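PDB 2F06: acetohydroxyacid synthase small subunit Related from Bacteroides thetaiotaomicron, which is of unknown function but carries paired ACT domains, with histidine bound in the crystal, and probably acts as an amino-acid-responsive regulatory protein. Local coordinates for the interface of chains A and B. Residues are numbered along the deposited sequence; one frame, centred on the assembly and turned at random. Chains: chain A/B, conserved hypothetical protein.

Contact 1: the interface of chains A and B. Residues chain A 35-36, 113-115, 144; chain B 105-107.
The backbone N of B:Ala107 donates to the carbonyl O of A:Ser35 over 2.7 Å, a bond that joins strand 34-41 of chain A to strand 102-108 of chain B. Both strands belong to ACT domains, the small alpha/beta modules that commonly pair through their sheets, and here A:Ala36 and B:Phe106 form an antiparallel bridge between the chains.

From this bridge the phenyl ring of B:Phe106 reaches into chain A, and it loses more surface to the partner than the other residues of the patch. The methyl CB of A:Ala36 sits over the centre of one ring face, 3.6 Å from the centroid, in a CH-pi contact. A:Asn113, on strand 111-118, comes from the side of the ring plane opposite A:Ala36, its CB beyond the rim and 3.5 Å from CE2 of B:Phe106. The CG2 methyl of A:Val115 touches CZ of the ring, and CD1 of the C-terminal A:Leu144 reaches CE2 of B:Phe106 at 3.8 Å. With chi1 of 169°, A:Val115 has CG1 anti to the backbone N, and it is the other branch, CG2, that meets the ring.

A:Asn113 also contributes its side-chain amide. With CG anti to the carbonyl carbon (chi1 -70°), the side chain carries OD1 of A:Asn113 to within 3.2 Å of a water. The same water lies 2.6 Å from the carbonyl O of B:Ala107, so the solvent bridge is a longer, secondary link next to the direct backbone bond. On the side of the chain A C-terminus, CB of B:Ala107 packs 3.5 Å from OXT, a terminal carboxylate oxygen of A:Leu144.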
loop_
_atom_site.group_PDB
_atom_site.type_symbol
_atom_site.label_atom_id
_atom_site.label_comp_id
_atom_site.label_asym_id
_atom_site.label_seq_id
_atom_site.Cartn_x
_atom_site.Cartn_y
_atom_site.Cartn_z
ATOM N N SER A 35 -5.500 18.906 10.683
ATOM C CA SER A 35 -6.546 18.354 11.570
ATOM C C SER A 35 -6.404 16.883 11.827
ATOM O O SER A 35 -6.721 16.390 12.896
ATOM C CB SER A 35 -7.900 18.542 10.907
ATOM O OG SER A 35 -8.283 19.844 11.175
ATOM N N ALA A 36 -5.985 16.200 10.784
ATOM C CA ALA A 36 -5.981 14.737 10.719
ATOM C C ALA A 36 -5.083 14.354 9.569
ATOM O O ALA A 36 -5.177 14.915 8.452
ATOM C CB ALA A 36 -7.374 14.172 10.468
ATOM N N ASN A 113 -13.553 11.052 16.230
ATOM C CA ASN A 113 -13.700 11.648 14.916
ATOM C C ASN A 113 -13.224 10.636 13.893
ATOM O O ASN A 113 -12.178 10.030 14.068
ATOM C CB ASN A 113 -12.848 12.938 14.866
ATOM C CG ASN A 113 -13.441 14.029 15.737
ATOM O OD1 ASN A 113 -12.805 14.520 16.689
ATOM N ND2 ASN A 113 -14.679 14.366 15.479
ATOM N N VAL A 114 -13.994 10.435 12.844
ATOM C CA VAL A 114 -13.651 9.420 11.862
ATOM C C VAL A 114 -13.741 10.041 10.494
ATOM O O VAL A 114 -14.747 10.649 10.170
ATOM C CB VAL A 114 -14.614 8.157 11.910
ATOM C CG1 VAL A 114 -14.003 7.001 11.078
ATOM C CG2 VAL A 114 -14.880 7.734 13.380
ATOM N N VAL A 115 -12.669 9.902 9.721
ATOM C CA VAL A 115 -12.661 10.217 8.297
ATOM C C VAL A 115 -12.808 8.963 7.454
ATOM O O VAL A 115 -12.033 7.992 7.572
ATOM C CB VAL A 115 -11.354 10.928 7.922
ATOM C CG1 VAL A 115 -11.189 11.034 6.378
ATOM C CG2 VAL A 115 -11.284 12.286 8.606
ATOM N N LEU A 144 -10.682 21.114 13.303
ATOM C CA LEU A 144 -10.572 20.300 14.511
ATOM C C LEU A 144 -9.384 20.773 15.403
ATOM O O LEU A 144 -9.363 20.654 16.654
ATOM C CB LEU A 144 -10.453 18.822 14.162
ATOM C CG LEU A 144 -11.673 18.053 13.656
ATOM C CD1 LEU A 144 -11.239 16.677 13.261
ATOM C CD2 LEU A 144 -12.654 17.921 14.806
ATOM O OXT LEU A 144 -8.397 21.305 14.851
ATOM N N SER B 105 -2.575 10.651 12.885
ATOM C CA SER B 105 -2.831 11.598 13.926
ATOM C C SER B 105 -4.051 12.464 13.719
ATOM O O SER B 105 -4.495 12.631 12.583
ATOM C CB SER B 105 -1.615 12.507 14.063
ATOM O OG SER B 105 -1.310 13.060 12.810
ATOM N N PHE B 106 -4.652 12.910 14.831
ATOM C CA PHE B 106 -5.839 13.790 14.803
ATOM C C PHE B 106 -5.548 14.910 15.798
ATOM O O PHE B 106 -4.895 14.679 16.827
ATOM C CB PHE B 106 -7.153 13.102 15.248
ATOM C CG PHE B 106 -8.077 12.669 14.118
ATOM C CD1 PHE B 106 -7.814 11.504 13.368
ATOM C CD2 PHE B 106 -9.225 13.408 13.822
ATOM C CE1 PHE B 106 -8.677 11.097 12.319
ATOM C CE2 PHE B 106 -10.079 13.045 12.792
ATOM C CZ PHE B 106 -9.816 11.858 12.033
ATOM N N ALA B 107 -6.091 16.085 15.528
ATOM C CA ALA B 107 -6.205 17.132 16.526
ATOM C C ALA B 107 -7.268 16.773 17.572
ATOM O O ALA B 107 -8.372 16.382 17.235
ATOM C CB ALA B 107 -6.551 18.473 15.857
HETATM O O HOH W 1 -9.692 14.202 17.423
#

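Contact 2: the interface of chains A and B. Residues chain A 16, 41-42; chain B 100-102.
The loop carrying A:Lys16, between strand 5-13 and helix 19-29, and the end of strand 34-41 with the following A:Asn42 meet the turn of chain B that carries B:Glu101 and leads into strand 102-108. The side-chain amine NZ of A:Lys16 forms a salt bridge with the carboxylate OE1 of B:Glu101 at 2.6 Å, approaching from above the carboxylate plane, 38° out of it. The two side chains cross at about a right angle, and the CD methylene of A:Lys16 passes 3.6 Å from OE2 of B:Glu101.

Within chain A, the same NZ donates to the backbone O of A:Asn42 at 2.8 Å, nearly in line with the carbonyl bond. This second grip holds the amine between its own chain and the partner. A methionine in place of A:Lys16 would probably leave the B:Glu101 carboxylate without its opposite charge and the A:Asn42 carbonyl without this donor.

Alongside, A:Glu41 packs its CB and CG against the carbonyl O of B:Glu101, while its OE2 lies 3.4 Å from CD1 of B:Tyr102. A bend at chi2 (-68°) turns the carboxylate of A:Glu41 towards that ring, the two planes being 31° apart. In the fold, the site lies where strand 34-41 finishes and strand 102-108 of the other chain starts, with the A:Lys16 loop at its flank.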
loop_
_atom_site.group_PDB
_atom_site.type_symbol
_atom_site.label_atom_id
_atom_site.label_comp_id
_atom_site.label_asym_id
_atom_site.label_seq_id
_atom_site.Cartn_x
_atom_site.Cartn_y
_atom_site.Cartn_z
ATOM N N LYS A 16 12.346 9.490 1.409
ATOM C CA LYS A 16 11.792 8.885 2.702
ATOM C C LYS A 16 12.169 9.685 3.985
ATOM O O LYS A 16 11.818 9.249 5.090
ATOM C CB LYS A 16 12.254 7.427 2.927
ATOM C CG LYS A 16 11.311 6.291 2.452
ATOM C CD LYS A 16 10.354 5.731 3.547
ATOM C CE LYS A 16 9.056 5.128 2.905
ATOM N NZ LYS A 16 8.117 4.389 3.815
ATOM N N GLU A 41 1.884 4.123 3.402
ATOM C CA GLU A 41 3.280 3.988 2.949
ATOM C C GLU A 41 3.614 2.677 2.235
ATOM O O GLU A 41 2.999 1.634 2.491
ATOM C CB GLU A 41 4.244 4.157 4.148
ATOM C CG GLU A 41 4.660 2.834 4.837
ATOM C CD GLU A 41 3.502 2.154 5.564
ATOM O OE1 GLU A 41 2.428 2.752 5.672
ATOM O OE2 GLU A 41 3.657 1.050 6.035
ATOM N N ASN A 42 4.623 2.715 1.377
ATOM C CA ASN A 42 5.228 1.487 0.957
ATOM C C ASN A 42 6.729 1.584 1.307
ATOM O O ASN A 42 7.177 2.582 1.911
ATOM C CB ASN A 42 4.936 1.257 -0.529
ATOM C CG ASN A 42 5.576 2.327 -1.423
ATOM O OD1 ASN A 42 6.810 2.604 -1.327
ATOM N ND2 ASN A 42 4.738 2.973 -2.284
ATOM N N ILE B 100 10.352 8.717 9.531
ATOM C CA ILE B 100 9.017 8.187 9.834
ATOM C C ILE B 100 8.688 7.095 8.814
ATOM O O ILE B 100 8.768 7.397 7.628
ATOM C CB ILE B 100 7.984 9.364 9.711
ATOM C CG1 ILE B 100 8.402 10.617 10.545
ATOM C CG2 ILE B 100 6.584 8.901 10.005
ATOM C CD1 ILE B 100 8.121 10.539 12.092
ATOM N N GLU B 101 8.439 5.827 9.212
ATOM C CA GLU B 101 7.955 4.855 8.217
ATOM C C GLU B 101 6.478 5.117 7.917
ATOM O O GLU B 101 6.112 5.203 6.742
ATOM C CB GLU B 101 8.242 3.387 8.557
ATOM C CG GLU B 101 9.651 2.902 8.118
ATOM C CD GLU B 101 10.033 3.241 6.650
ATOM O OE1 GLU B 101 9.243 2.955 5.701
ATOM O OE2 GLU B 101 11.146 3.789 6.445
ATOM N N TYR B 102 5.674 5.308 8.955
ATOM C CA TYR B 102 4.314 5.889 8.867
ATOM C C TYR B 102 3.936 6.517 10.198
ATOM O O TYR B 102 4.609 6.323 11.253
ATOM C CB TYR B 102 3.224 4.863 8.463
ATOM C CG TYR B 102 3.209 3.631 9.353
ATOM C CD1 TYR B 102 4.025 2.496 9.064
ATOM C CD2 TYR B 102 2.394 3.591 10.496
ATOM C CE1 TYR B 102 3.977 1.317 9.922
ATOM C CE2 TYR B 102 2.345 2.498 11.293
ATOM C CZ TYR B 102 3.138 1.367 11.030
ATOM O OH TYR B 102 3.032 0.333 11.947
#

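Contact 1 and contact 2 lie about 19 Å apart, measured between the centres of their C-alpha atoms, along one seam between the chains. Both use strand 34-41 of chain A and strand 102-108 of chain B. The two strands span the distance between the patches, though the antiparallel bridge lies in contact 1. Ser105, present in contact 1, also lines the histidine pocket, which places that pocket near the seam and may couple it to the pairing. Because the interface is two-fold symmetric, both contacts recur with the chains exchanged, which is consistent with a dimeric unit within the deposited four-chain assembly.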